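Local coordinates for protein hydrazine synthase subunit alpha (Candidatus Kuenenia stuttgartiensis, PDB 5C2V) that condenses hydroxylamine with ammonia to form hydrazine, working as the two-heme alpha subunit of the hydrazine synthase complex, at residues D[463-468]-D[501-506]; D[477-482]-D[680-685]; D[484-489]-D[688-693]; D[643-648]-D[766-771]; D[711-716]-D[760-765]. All blocks are in the same frame, centred on the assembly; numbering follows the deposited sequence.

The five contacts cluster at or beside the junction of the middle domain, with its pentacoordinated heme, and the C-terminal domain, with its bis-histidine heme. Contact 1 is a strand pair of the middle domain, its Ile464 side chain about 9 Å from a heme c. Contact 5 adjoins it through the salt bridge Arg463 NH1 to Asp762 OD2 (2.7 Å), and contact 4 through Arg503 O and Thr643 OG1, 2.6 Å apart. Contact 4 also holds a calcium ion. Contacts 2 and 3, centres 12 Å apart, span the junction, bringing the long loop between strands 461-467 and 503-510 against the C-terminal domain. Tyr689 of contact 3 touches Phe646 and Trp767 of contact 4 and Trp760 of contact 5.

Contact 1: D[463-468]-D[501-506]; sequences RIIQGY and QQRGII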
# COMPACT_ATOMS: atom_id res chain seq x y z
N ARG D 463 -4.11 -8.70 -27.34
CA ARG D 463 -4.35 -10.09 -27.01
C ARG D 463 -5.61 -10.22 -26.15
O ARG D 463 -5.76 -9.51 -25.15
CB ARG D 463 -3.15 -10.70 -26.28
CG ARG D 463 -3.38 -12.14 -25.84
CD ARG D 463 -2.20 -12.70 -25.05
NE ARG D 463 -0.98 -12.79 -25.85
CZ ARG D 463 0.08 -12.00 -25.69
NH1 ARG D 463 0.07 -11.06 -24.75
NH2 ARG D 463 1.14 -12.15 -26.46
N ILE D 464 -6.49 -11.12 -26.55
CA ILE D 464 -7.73 -11.36 -25.83
C ILE D 464 -7.71 -12.75 -25.20
O ILE D 464 -7.54 -13.76 -25.89
CB ILE D 464 -8.96 -11.23 -26.75
CG1 ILE D 464 -8.83 -9.99 -27.63
CG2 ILE D 464 -10.23 -11.18 -25.92
CD1 ILE D 464 -9.97 -9.82 -28.61
N ILE D 465 -7.90 -12.76 -23.88
CA ILE D 465 -7.72 -13.94 -23.05
C ILE D 465 -9.02 -14.34 -22.34
O ILE D 465 -9.71 -13.48 -21.80
CB ILE D 465 -6.63 -13.69 -21.98
CG1 ILE D 465 -5.28 -13.43 -22.64
CG2 ILE D 465 -6.54 -14.85 -21.00
CD1 ILE D 465 -4.20 -13.01 -21.67
N GLN D 466 -9.35 -15.63 -22.35
CA GLN D 466 -10.53 -16.12 -21.65
C GLN D 466 -10.16 -16.89 -20.38
O GLN D 466 -9.41 -17.87 -20.44
CB GLN D 466 -11.38 -17.01 -22.55
CG GLN D 466 -12.61 -17.58 -21.87
CD GLN D 466 -13.39 -18.52 -22.76
OE1 GLN D 466 -13.17 -18.58 -23.97
NE2 GLN D 466 -14.32 -19.27 -22.17
N GLY D 467 -10.68 -16.45 -19.25
CA GLY D 467 -10.47 -17.13 -17.99
C GLY D 467 -11.21 -18.46 -17.90
O GLY D 467 -12.41 -18.53 -18.13
N TYR D 468 -10.48 -19.51 -17.55
CA TYR D 468 -11.08 -20.82 -17.34
C TYR D 468 -11.38 -21.02 -15.86
O TYR D 468 -10.51 -20.83 -15.01
CB TYR D 468 -10.17 -21.94 -17.84
CG TYR D 468 -9.82 -21.86 -19.30
CD1 TYR D 468 -10.67 -21.23 -20.21
CD2 TYR D 468 -8.64 -22.41 -19.79
CE1 TYR D 468 -10.35 -21.16 -21.55
CE2 TYR D 468 -8.32 -22.35 -21.13
CZ TYR D 468 -9.17 -21.72 -22.01
OH TYR D 468 -8.85 -21.65 -23.34
N GLN D 501 -4.97 -18.11 -12.23
CA GLN D 501 -5.57 -19.41 -12.49
C GLN D 501 -5.56 -19.70 -13.99
O GLN D 501 -5.10 -18.90 -14.79
CB GLN D 501 -6.99 -19.47 -11.94
CG GLN D 501 -7.05 -19.60 -10.42
CD GLN D 501 -8.47 -19.66 -9.89
OE1 GLN D 501 -9.40 -19.17 -10.53
NE2 GLN D 501 -8.64 -20.27 -8.73
N GLN D 502 -6.09 -20.87 -14.35
CA GLN D 502 -6.05 -21.34 -15.73
C GLN D 502 -6.81 -20.43 -16.69
O GLN D 502 -7.91 -19.97 -16.38
CB GLN D 502 -6.59 -22.77 -15.82
CG GLN D 502 -5.86 -23.75 -14.92
CD GLN D 502 -6.59 -25.07 -14.78
OE1 GLN D 502 -7.72 -25.12 -14.28
NE2 GLN D 502 -5.95 -26.14 -15.21
N ARG D 503 -6.22 -20.18 -17.85
CA ARG D 503 -6.80 -19.32 -18.86
C ARG D 503 -6.23 -19.65 -20.23
O ARG D 503 -5.25 -20.38 -20.35
CB ARG D 503 -6.57 -17.85 -18.52
CG ARG D 503 -5.14 -17.49 -18.20
CD ARG D 503 -5.09 -16.19 -17.42
NE ARG D 503 -5.72 -16.33 -16.11
CZ ARG D 503 -6.03 -15.31 -15.32
NH1 ARG D 503 -5.78 -14.06 -15.71
NH2 ARG D 503 -6.60 -15.53 -14.14
N GLY D 504 -6.86 -19.12 -21.28
CA GLY D 504 -6.43 -19.40 -22.63
C GLY D 504 -6.66 -18.21 -23.55
O GLY D 504 -7.20 -17.19 -23.13
N ILE D 505 -6.22 -18.33 -24.79
CA ILE D 505 -6.26 -17.21 -25.72
C ILE D 505 -7.53 -17.20 -26.56
O ILE D 505 -7.75 -18.09 -27.39
CB ILE D 505 -5.04 -17.24 -26.67
CG1 ILE D 505 -3.74 -17.31 -25.86
CG2 ILE D 505 -5.05 -16.02 -27.58
CD1 ILE D 505 -2.50 -17.39 -26.72
N ILE D 506 -8.38 -16.20 -26.34
CA ILE D 506 -9.52 -15.97 -27.21
C ILE D 506 -9.00 -15.65 -28.60
O ILE D 506 -9.47 -16.21 -29.60
CB ILE D 506 -10.43 -14.83 -26.71
CG1 ILE D 506 -11.39 -15.34 -25.65
CG2 ILE D 506 -11.21 -14.21 -27.85
CD1 ILE D 506 -12.37 -14.30 -25.15
O HOH W 1 -8.25 -22.40 -13.10
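The Tyr468 ring lies over the neighbouring backbone, with Arg503 CA and Gly504 N over one face, offset toward the rim; Tyr468 CE2 is 3.5 Å from Gly504 N. Tyr468 CG stands anti to its own carbonyl carbon (chi1 -59°), which brings it to 4.0 Å from Arg503 CA. The phenol oxygen carries on past the glycine, Tyr468 OH standing 3.4 Å from Gly504 CA, and ends in a hydrogen bond to Gln641. The Arg503 guanidinium turns back on its own chain: Arg503 NE donates to Gln501 O from above the carbonyl plane, while NH1 goes to Tyr528 and Asn247. The ring sits at the end of an antiparallel pair, strand 461-467 beside strand 503-510, the outermost of four in this sheet of the middle domain. Gln466 and Gly504 form the hydrogen-bonded pair, with Gln466 N to Gly504 O at 2.8 Å and Gly504 N to Gln466 O at 3.0 Å. Past the strand end, Tyr468 N donates to Gln502 O (2.9 Å). At the far end the Ile506 and Gln466 side chains cross at about a right angle, Ile506 CG1 3.5 Å from Gln466 CB, and Ile506 CG2 packs 3.7 Å from Ile464 CG2.

Contact 2: D[477-482]-D[680-685]; sequences RFRVGA and DGIAAY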
# COMPACT_ATOMS: atom_id res chain seq x y z
N ARG D 477 -5.89 -35.35 -7.58
CA ARG D 477 -5.18 -34.69 -8.67
C ARG D 477 -4.96 -33.19 -8.47
O ARG D 477 -4.32 -32.54 -9.31
CB ARG D 477 -5.93 -34.92 -9.99
CG ARG D 477 -5.89 -36.36 -10.48
CD ARG D 477 -4.54 -36.69 -11.09
NE ARG D 477 -4.31 -35.98 -12.35
CZ ARG D 477 -3.24 -36.13 -13.11
NH1 ARG D 477 -2.27 -36.97 -12.75
NH2 ARG D 477 -3.12 -35.45 -14.24
N PHE D 478 -5.46 -32.63 -7.37
CA PHE D 478 -5.38 -31.19 -7.17
C PHE D 478 -5.02 -30.79 -5.74
O PHE D 478 -5.57 -31.32 -4.78
CB PHE D 478 -6.71 -30.53 -7.57
CG PHE D 478 -6.75 -29.04 -7.32
CD1 PHE D 478 -6.06 -28.16 -8.13
CD2 PHE D 478 -7.50 -28.53 -6.27
CE1 PHE D 478 -6.10 -26.80 -7.91
CE2 PHE D 478 -7.54 -27.16 -6.03
CZ PHE D 478 -6.85 -26.30 -6.85
N ARG D 479 -4.10 -29.84 -5.62
CA ARG D 479 -3.63 -29.38 -4.31
C ARG D 479 -3.47 -27.86 -4.28
O ARG D 479 -2.91 -27.27 -5.20
CB ARG D 479 -2.31 -30.05 -3.95
CG ARG D 479 -1.77 -29.68 -2.58
CD ARG D 479 -2.72 -30.12 -1.48
NE ARG D 479 -2.33 -29.59 -0.17
CZ ARG D 479 -1.51 -30.22 0.67
NH1 ARG D 479 -0.99 -31.40 0.34
NH2 ARG D 479 -1.20 -29.66 1.83
N VAL D 480 -3.97 -27.24 -3.22
CA VAL D 480 -3.85 -25.79 -3.04
C VAL D 480 -2.59 -25.44 -2.24
O VAL D 480 -2.32 -26.05 -1.20
CB VAL D 480 -5.09 -25.20 -2.34
CG1 VAL D 480 -4.92 -23.70 -2.12
CG2 VAL D 480 -6.34 -25.49 -3.14
N GLY D 481 -1.83 -24.47 -2.73
CA GLY D 481 -0.64 -24.01 -2.03
C GLY D 481 0.60 -24.82 -2.38
O GLY D 481 1.55 -24.87 -1.60
N ALA D 482 0.58 -25.45 -3.55
CA ALA D 482 1.71 -26.25 -4.00
C ALA D 482 2.89 -25.35 -4.37
O ALA D 482 4.04 -25.78 -4.34
CB ALA D 482 1.31 -27.12 -5.18
N ASP D 680 8.79 -28.98 0.28
CA ASP D 680 8.07 -28.97 1.55
C ASP D 680 7.01 -30.06 1.61
O ASP D 680 5.91 -29.85 2.12
CB ASP D 680 7.43 -27.60 1.79
CG ASP D 680 8.45 -26.54 2.16
OD1 ASP D 680 8.57 -26.23 3.37
OD2 ASP D 680 9.12 -26.01 1.25
N GLY D 681 7.34 -31.23 1.07
CA GLY D 681 6.45 -32.38 1.12
C GLY D 681 5.37 -32.36 0.05
O GLY D 681 4.38 -33.09 0.15
N ILE D 682 5.55 -31.53 -0.97
CA ILE D 682 4.59 -31.44 -2.06
C ILE D 682 5.29 -31.43 -3.42
O ILE D 682 6.10 -30.54 -3.70
CB ILE D 682 3.71 -30.18 -1.94
CG1 ILE D 682 2.83 -30.26 -0.69
CG2 ILE D 682 2.84 -30.02 -3.18
CD1 ILE D 682 1.92 -29.06 -0.51
N ALA D 683 4.98 -32.41 -4.25
CA ALA D 683 5.54 -32.49 -5.59
C ALA D 683 4.49 -32.11 -6.63
O ALA D 683 3.53 -32.85 -6.86
CB ALA D 683 6.09 -33.88 -5.87
N ALA D 684 4.68 -30.95 -7.25
CA ALA D 684 3.72 -30.40 -8.20
C ALA D 684 4.33 -30.25 -9.58
O ALA D 684 3.87 -30.88 -10.54
CB ALA D 684 3.20 -29.05 -7.70
N TYR D 685 5.37 -29.43 -9.66
CA TYR D 685 5.98 -29.05 -10.93
C TYR D 685 7.38 -29.63 -11.10
O TYR D 685 7.91 -30.28 -10.20
CB TYR D 685 6.06 -27.53 -11.02
CG TYR D 685 4.88 -26.84 -10.38
CD1 TYR D 685 3.66 -26.81 -11.02
CD2 TYR D 685 5.00 -26.19 -9.15
CE1 TYR D 685 2.57 -26.19 -10.46
CE2 TYR D 685 3.91 -25.56 -8.58
CZ TYR D 685 2.71 -25.56 -9.24
OH TYR D 685 1.62 -24.93 -8.69
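Ala482 and Ala684 are the residues whose CA atoms come nearest, 6.2 Å, between an irregular run of the middle domain and a run of the C-terminal domain that is strand-like only around 682-683. Ala482 and Ile682 carry the contact. Ala482 CB sits 3.7 Å from Ala684 CB and 3.8 Å from Ile682 CG2, and Tyr685 OH comes up to the same methyl at 4.1 Å. Ile682 divides its two branches between separate partners. Its CG1 lies anti to the carbonyl carbon (chi1 -65°), which leaves CG2 anti to the backbone N and against Ala482; the CG1 branch ends with CD1 over the centre of one face of the Arg479 guanidinium, 3.8 Å from Arg479 CZ. Arg479 is bent at chi2 (63°), which swings CD round, and the two side chains cross at about a right angle. Within its own segment Ala684 CB lies over the centre of one face of the Tyr685 ring; that ring in turn packs edge-to-face with Trp767 and meets Tyr689. The junction of the two domains here is thus a matter of methyls and van der Waals contact: the guanidinium offers its flat face to carbon, and its N-H groups, lying in the plane, are directed elsewhere than at the isoleucine.

Contact 3: D[484-489]-D[688-693]; sequences AHLLGG and AYNSLL
His485 and Asn690 make the one polar link: His485 NE2 donates to Asn690 OD1 at 2.9 Å, with an angle of 170° at the hydrogen. His485 CG sits between the backbone N and the carbonyl carbon (chi1 57°), and one face of the ring packs on Leu486 CG. The acceptor lies in the imidazole plane, and ring and amide planes are only 17° apart. On its other end the amide is settled by Asn690 ND2 donating to Ser686 O, one helical turn back. The apolar contacts centre on Leu486, whose CD1 reaches 3.8 Å from Leu693 CB and 4.0 Å from Tyr689 CE1. Leu487 crosses Leu693 at about a right angle, with CD1 of each 4.2 Å apart. Leu693 CD2 lies over the centre of the Tyr689 ring, and Tyr689 OH bonds to Gly497 N and Ala765 O. Leu486 CD2 and Leu487 CG also pack against a carbonyl, Leu693 O. Helix 687-692 of the cytochrome c domain thereby receives a loop of the middle domain on its C-terminal turn, a loop-on-helix packing at a domain interface.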
# COMPACT_ATOMS: atom_id res chain seq x y z
N ALA D 484 3.60 -22.31 -2.86
CA ALA D 484 3.77 -21.31 -1.81
C ALA D 484 5.20 -20.75 -1.73
O ALA D 484 5.41 -19.63 -1.27
CB ALA D 484 3.37 -21.89 -0.46
N HIS D 485 6.17 -21.54 -2.18
CA HIS D 485 7.56 -21.11 -2.21
C HIS D 485 7.82 -20.21 -3.42
O HIS D 485 8.86 -19.55 -3.51
CB HIS D 485 8.49 -22.32 -2.24
CG HIS D 485 8.24 -23.25 -3.38
ND1 HIS D 485 7.14 -24.09 -3.43
CD2 HIS D 485 8.94 -23.49 -4.51
CE1 HIS D 485 7.18 -24.79 -4.54
NE2 HIS D 485 8.26 -24.45 -5.22
N LEU D 486 6.88 -20.21 -4.36
CA LEU D 486 6.98 -19.40 -5.57
C LEU D 486 6.22 -18.08 -5.44
O LEU D 486 5.77 -17.71 -4.35
CB LEU D 486 6.46 -20.19 -6.78
CG LEU D 486 7.16 -21.52 -7.02
CD1 LEU D 486 6.51 -22.28 -8.17
CD2 LEU D 486 8.64 -21.31 -7.29
N LEU D 487 6.08 -17.37 -6.55
CA LEU D 487 5.46 -16.05 -6.59
C LEU D 487 4.01 -16.03 -6.11
O LEU D 487 3.56 -15.04 -5.54
CB LEU D 487 5.53 -15.49 -8.01
CG LEU D 487 6.90 -15.54 -8.69
CD1 LEU D 487 6.86 -14.87 -10.05
CD2 LEU D 487 7.95 -14.89 -7.80
N GLY D 488 3.29 -17.11 -6.35
CA GLY D 488 1.87 -17.17 -6.06
C GLY D 488 1.50 -17.08 -4.59
O GLY D 488 0.51 -16.46 -4.23
N GLY D 489 2.30 -17.71 -3.74
CA GLY D 489 2.02 -17.75 -2.32
C GLY D 489 0.91 -18.74 -2.00
O GLY D 489 0.83 -19.81 -2.61
N ALA D 688 12.56 -27.14 -14.00
CA ALA D 688 12.61 -25.92 -14.80
C ALA D 688 11.56 -24.91 -14.36
O ALA D 688 11.84 -23.71 -14.27
CB ALA D 688 12.43 -26.26 -16.27
N TYR D 689 10.36 -25.40 -14.06
CA TYR D 689 9.28 -24.52 -13.62
C TYR D 689 9.59 -23.91 -12.26
O TYR D 689 9.39 -22.72 -12.05
CB TYR D 689 7.95 -25.29 -13.56
CG TYR D 689 6.75 -24.40 -13.30
CD1 TYR D 689 6.30 -24.17 -12.01
CD2 TYR D 689 6.08 -23.78 -14.35
CE1 TYR D 689 5.21 -23.36 -11.76
CE2 TYR D 689 4.99 -22.97 -14.12
CZ TYR D 689 4.56 -22.76 -12.82
OH TYR D 689 3.47 -21.95 -12.59
N ASN D 690 10.08 -24.74 -11.34
CA ASN D 690 10.47 -24.27 -10.02
C ASN D 690 11.58 -23.23 -10.10
O ASN D 690 11.59 -22.26 -9.34
CB ASN D 690 10.91 -25.44 -9.14
CG ASN D 690 9.74 -26.23 -8.59
OD1 ASN D 690 9.10 -25.82 -7.62
ND2 ASN D 690 9.46 -27.37 -9.20
N SER D 691 12.51 -23.45 -11.02
CA SER D 691 13.62 -22.52 -11.22
C SER D 691 13.13 -21.18 -11.76
O SER D 691 13.45 -20.13 -11.21
CB SER D 691 14.66 -23.12 -12.17
OG SER D 691 15.23 -24.30 -11.64
N LEU D 692 12.36 -21.23 -12.84
CA LEU D 692 11.93 -20.01 -13.53
C LEU D 692 10.95 -19.16 -12.72
O LEU D 692 10.88 -17.95 -12.91
CB LEU D 692 11.30 -20.38 -14.88
CG LEU D 692 12.28 -20.94 -15.92
CD1 LEU D 692 11.53 -21.51 -17.11
CD2 LEU D 692 13.26 -19.87 -16.35
N LEU D 693 10.21 -19.79 -11.82
CA LEU D 693 9.21 -19.08 -11.03
C LEU D 693 9.74 -18.65 -9.66
O LEU D 693 9.00 -18.13 -8.83
CB LEU D 693 7.96 -19.95 -10.85
CG LEU D 693 6.90 -19.87 -11.96
CD1 LEU D 693 6.43 -18.43 -12.15
CD2 LEU D 693 7.41 -20.44 -13.27

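Contact 4: D[643-648]-D[766-771]; sequences TVDFRR and QWDNIP. With CA (calcium ion), chain Z.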
# COMPACT_ATOMS: atom_id res chain seq x y z
N THR D 643 -4.52 -22.61 -25.79
CA THR D 643 -3.83 -22.08 -24.62
C THR D 643 -2.38 -22.56 -24.62
O THR D 643 -2.01 -23.44 -25.40
CB THR D 643 -4.50 -22.52 -23.30
OG1 THR D 643 -3.98 -21.74 -22.22
CG2 THR D 643 -4.24 -23.99 -23.03
N VAL D 644 -1.56 -21.97 -23.76
CA VAL D 644 -0.17 -22.41 -23.63
C VAL D 644 0.03 -23.16 -22.32
O VAL D 644 -0.12 -22.60 -21.23
CB VAL D 644 0.81 -21.22 -23.69
CG1 VAL D 644 2.24 -21.72 -23.59
CG2 VAL D 644 0.60 -20.43 -24.96
N ASP D 645 0.36 -24.44 -22.43
CA ASP D 645 0.60 -25.29 -21.27
C ASP D 645 2.09 -25.57 -21.12
O ASP D 645 2.75 -25.95 -22.09
CB ASP D 645 -0.19 -26.59 -21.38
CG ASP D 645 -0.15 -27.41 -20.11
OD1 ASP D 645 0.79 -28.22 -19.94
OD2 ASP D 645 -1.07 -27.26 -19.28
N PHE D 646 2.62 -25.39 -19.91
CA PHE D 646 4.05 -25.50 -19.67
C PHE D 646 4.60 -26.90 -19.97
O PHE D 646 5.70 -27.05 -20.49
CB PHE D 646 4.39 -25.12 -18.23
CG PHE D 646 5.86 -25.10 -17.93
CD1 PHE D 646 6.63 -24.00 -18.27
CD2 PHE D 646 6.47 -26.18 -17.32
CE1 PHE D 646 7.99 -23.98 -18.00
CE2 PHE D 646 7.83 -26.17 -17.05
CZ PHE D 646 8.59 -25.06 -17.39
N ARG D 647 3.81 -27.92 -19.64
CA ARG D 647 4.24 -29.30 -19.81
C ARG D 647 4.23 -29.72 -21.28
O ARG D 647 5.14 -30.39 -21.76
CB ARG D 647 3.35 -30.24 -19.00
CG ARG D 647 3.18 -29.81 -17.55
CD ARG D 647 1.89 -30.35 -16.97
NE ARG D 647 0.72 -29.79 -17.64
CZ ARG D 647 -0.53 -30.14 -17.37
NH1 ARG D 647 -0.78 -31.04 -16.44
NH2 ARG D 647 -1.53 -29.58 -18.04
N ARG D 648 3.18 -29.32 -21.99
CA ARG D 648 3.00 -29.69 -23.39
C ARG D 648 3.82 -28.84 -24.35
O ARG D 648 4.32 -29.33 -25.36
CB ARG D 648 1.52 -29.60 -23.76
CG ARG D 648 1.18 -30.14 -25.13
CD ARG D 648 0.24 -29.20 -25.87
NE ARG D 648 -0.94 -28.88 -25.08
CZ ARG D 648 -1.74 -27.85 -25.32
NH1 ARG D 648 -1.48 -27.03 -26.33
NH2 ARG D 648 -2.80 -27.63 -24.56
N GLN D 766 1.39 -20.09 -16.07
CA GLN D 766 0.84 -21.25 -15.38
C GLN D 766 1.65 -22.51 -15.68
O GLN D 766 2.63 -22.47 -16.42
CB GLN D 766 -0.62 -21.47 -15.76
CG GLN D 766 -1.57 -20.37 -15.33
CD GLN D 766 -1.57 -19.19 -16.28
OE1 GLN D 766 -0.90 -19.22 -17.32
NE2 GLN D 766 -2.33 -18.16 -15.95
N TRP D 767 1.22 -23.61 -15.09
CA TRP D 767 1.82 -24.93 -15.29
C TRP D 767 0.79 -25.83 -15.94
O TRP D 767 0.98 -26.31 -17.06
CB TRP D 767 2.30 -25.51 -13.95
CG TRP D 767 2.38 -27.01 -13.90
CD1 TRP D 767 1.40 -27.88 -13.51
CD2 TRP D 767 3.53 -27.82 -14.20
NE1 TRP D 767 1.86 -29.17 -13.58
CE2 TRP D 767 3.16 -29.17 -14.00
CE3 TRP D 767 4.83 -27.54 -14.64
CZ2 TRP D 767 4.04 -30.23 -14.21
CZ3 TRP D 767 5.70 -28.60 -14.85
CH2 TRP D 767 5.30 -29.92 -14.64
N ASP D 768 -0.31 -26.04 -15.23
CA ASP D 768 -1.41 -26.82 -15.76
C ASP D 768 -2.48 -25.85 -16.24
O ASP D 768 -3.20 -25.25 -15.44
CB ASP D 768 -1.95 -27.74 -14.66
CG ASP D 768 -2.71 -28.92 -15.21
OD1 ASP D 768 -3.49 -28.72 -16.17
OD2 ASP D 768 -2.54 -30.04 -14.69
N ASN D 769 -2.56 -25.68 -17.56
CA ASN D 769 -3.54 -24.78 -18.15
C ASN D 769 -4.76 -25.52 -18.70
O ASN D 769 -5.66 -24.91 -19.27
CB ASN D 769 -2.90 -23.94 -19.25
CG ASN D 769 -2.74 -22.48 -18.84
OD1 ASN D 769 -3.45 -21.99 -17.96
ND2 ASN D 769 -1.81 -21.78 -19.49
N ILE D 770 -4.76 -26.84 -18.54
CA ILE D 770 -5.90 -27.66 -18.96
C ILE D 770 -6.77 -28.00 -17.77
O ILE D 770 -6.39 -28.81 -16.93
CB ILE D 770 -5.43 -28.95 -19.65
CG1 ILE D 770 -4.49 -28.64 -20.82
CG2 ILE D 770 -6.63 -29.77 -20.12
CD1 ILE D 770 -3.91 -29.86 -21.49
N PRO D 771 -7.96 -27.38 -17.69
CA PRO D 771 -8.89 -27.54 -16.56
C PRO D 771 -9.24 -29.01 -16.28
O PRO D 771 -9.52 -29.76 -17.21
CB PRO D 771 -10.13 -26.77 -17.01
CG PRO D 771 -9.61 -25.75 -17.96
CD PRO D 771 -8.48 -26.43 -18.69
CA CA Z . -5.36 -30.03 -15.65
O HOH W 2 -4.16 -31.46 -14.14
O HOH W 3 -6.00 -28.57 -13.87
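The calcium loop of the C-terminal domain packs on the start of helix 646-657, joined through Arg647, which bridges Asp645, the helix N-cap, and Asp768, a calcium ligand. Asp768 OD1 binds the calcium at 2.3 Å and closes an Asx turn with Ile770 N; Ile770 O, two waters, Gly772 and Asp774 complete the site. A bend at chi3 (-64°) turns Arg647 NE toward Asp645, which NE and NH2 grip side-on, one to each oxygen; NH1 makes salt bridges to Asp768 OD2 at 2.7 Å and to Asp774. Arg647 probably eases the repulsion between Asp645 OD2 and Asp768 OD1, like charges 4.2 Å apart. Asp645 OD2 also accepts from Asn769 N (2.8 Å), on the opposite face of its plane from Arg647 NH2, and Asn769 ND2 donates to Val644 O at 2.6 Å. Arg647 CG lies 3.5 Å from the centroid of the Trp767 six-membered ring, a CH-pi contact. Beside it the Phe646 and Trp767 rings meet rim to rim, planes at 35°, with Phe646 CD2 3.4 Å from Trp767 CE3.

Contact 5: D[711-716]-D[760-765]; sequences SAAINS and WIDLGA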
# COMPACT_ATOMS: atom_id res chain seq x y z
N SER D 711 2.17 -12.06 -16.33
CA SER D 711 1.38 -11.11 -17.12
C SER D 711 2.14 -9.84 -17.49
O SER D 711 1.53 -8.84 -17.86
CB SER D 711 0.10 -10.74 -16.37
OG SER D 711 -0.63 -9.75 -17.07
N ALA D 712 3.47 -9.88 -17.40
CA ALA D 712 4.31 -9.00 -18.19
C ALA D 712 5.53 -9.78 -18.68
O ALA D 712 6.43 -10.09 -17.90
CB ALA D 712 4.74 -7.78 -17.38
N ALA D 713 5.60 -10.05 -19.98
CA ALA D 713 6.75 -10.74 -20.53
C ALA D 713 7.87 -9.73 -20.75
O ALA D 713 9.05 -10.04 -20.64
CB ALA D 713 6.40 -11.45 -21.82
N ILE D 714 7.45 -8.51 -21.06
CA ILE D 714 8.36 -7.42 -21.37
C ILE D 714 9.18 -7.00 -20.15
O ILE D 714 10.25 -6.41 -20.28
CB ILE D 714 7.57 -6.21 -21.93
CG1 ILE D 714 8.50 -5.19 -22.58
CG2 ILE D 714 6.70 -5.59 -20.85
CD1 ILE D 714 7.77 -4.00 -23.17
N ASN D 715 8.68 -7.32 -18.96
CA ASN D 715 9.39 -7.01 -17.72
C ASN D 715 10.22 -8.18 -17.20
O ASN D 715 10.89 -8.07 -16.18
CB ASN D 715 8.39 -6.58 -16.64
CG ASN D 715 7.82 -5.20 -16.89
OD1 ASN D 715 8.43 -4.38 -17.57
ND2 ASN D 715 6.65 -4.93 -16.32
N SER D 716 10.16 -9.31 -17.90
CA SER D 716 10.81 -10.53 -17.44
C SER D 716 12.26 -10.64 -17.89
O SER D 716 12.56 -10.49 -19.08
CB SER D 716 10.02 -11.76 -17.91
OG SER D 716 8.70 -11.75 -17.38
N TRP D 760 3.30 -17.61 -22.88
CA TRP D 760 3.19 -18.32 -21.61
C TRP D 760 3.30 -17.37 -20.43
O TRP D 760 2.49 -17.43 -19.50
CB TRP D 760 4.25 -19.42 -21.51
CG TRP D 760 4.36 -20.01 -20.13
CD1 TRP D 760 3.40 -20.72 -19.47
CD2 TRP D 760 5.49 -19.95 -19.26
NE1 TRP D 760 3.87 -21.10 -18.24
CE2 TRP D 760 5.15 -20.65 -18.08
CE3 TRP D 760 6.77 -19.38 -19.36
CZ2 TRP D 760 6.03 -20.78 -17.01
CZ3 TRP D 760 7.64 -19.52 -18.30
CH2 TRP D 760 7.27 -20.22 -17.14
N ILE D 761 4.29 -16.49 -20.47
CA ILE D 761 4.49 -15.53 -19.38
C ILE D 761 3.36 -14.51 -19.31
O ILE D 761 2.86 -14.20 -18.23
CB ILE D 761 5.83 -14.80 -19.53
CG1 ILE D 761 6.99 -15.80 -19.47
CG2 ILE D 761 5.99 -13.76 -18.44
CD1 ILE D 761 8.35 -15.16 -19.48
N ASP D 762 2.94 -13.99 -20.47
CA ASP D 762 1.86 -13.01 -20.53
C ASP D 762 0.53 -13.59 -20.04
O ASP D 762 -0.32 -12.86 -19.54
CB ASP D 762 1.71 -12.47 -21.95
CG ASP D 762 2.45 -11.17 -22.17
OD1 ASP D 762 3.26 -10.79 -21.29
OD2 ASP D 762 2.23 -10.53 -23.22
N LEU D 763 0.37 -14.90 -20.19
CA LEU D 763 -0.84 -15.59 -19.74
C LEU D 763 -0.87 -15.77 -18.22
O LEU D 763 -1.87 -16.22 -17.67
CB LEU D 763 -0.97 -16.95 -20.42
CG LEU D 763 -1.54 -16.98 -21.84
CD1 LEU D 763 -1.39 -18.37 -22.43
CD2 LEU D 763 -3.00 -16.56 -21.83
N GLY D 764 0.22 -15.41 -17.55
CA GLY D 764 0.32 -15.61 -16.12
C GLY D 764 1.27 -16.73 -15.72
O GLY D 764 1.39 -17.05 -14.53
N ALA D 765 1.94 -17.32 -16.70
CA ALA D 765 2.99 -18.31 -16.47
C ALA D 765 2.51 -19.50 -15.65
O ALA D 765 3.13 -19.88 -14.67
CB ALA D 765 4.19 -17.66 -15.79
O HOH W 4 4.68 -8.02 -21.96
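Ile761 and Asp762, in the last turn of helix 751-762, face the 711-716 loop just before a Schellman motif ends the helix at Gly764, which has positive phi. The two side chains divide the loop between them. Asp762 turns its carboxylate to the backbone of Ala713: Ala713 N donates to Asp762 OD1 at 2.8 Å, arriving nearly in line with the C-O bond, and Ala713 CB lies beside the same oxygen. A water that accepts from Ile714 N also donates to Asp762 OD1 (3.2 Å), while OD2 goes to Arg463 of the middle domain in a salt bridge and to Ser538 N. In Ile761, with CG1 anti to the carbonyl carbon (chi1 -61°), CG2 falls anti to the backbone N and faces Ser716 OG at 3.5 Å and Ala712 O at 3.7 Å. Ile761 CB stands 4.1 Å from Ala713 CB. On the backbone, Ile761 O accepts from Ser711 N (2.9 Å) and, on the opposite face of the carbonyl, from Gly764 N. Ala713 to Ser716 form a type I turn leading into helix 717-722. Ser716 OG, also hydrogen-bonded to Asn709 N, donates back to Ala712 O, the residue before the turn, at 2.9 Å and in the carbonyl plane.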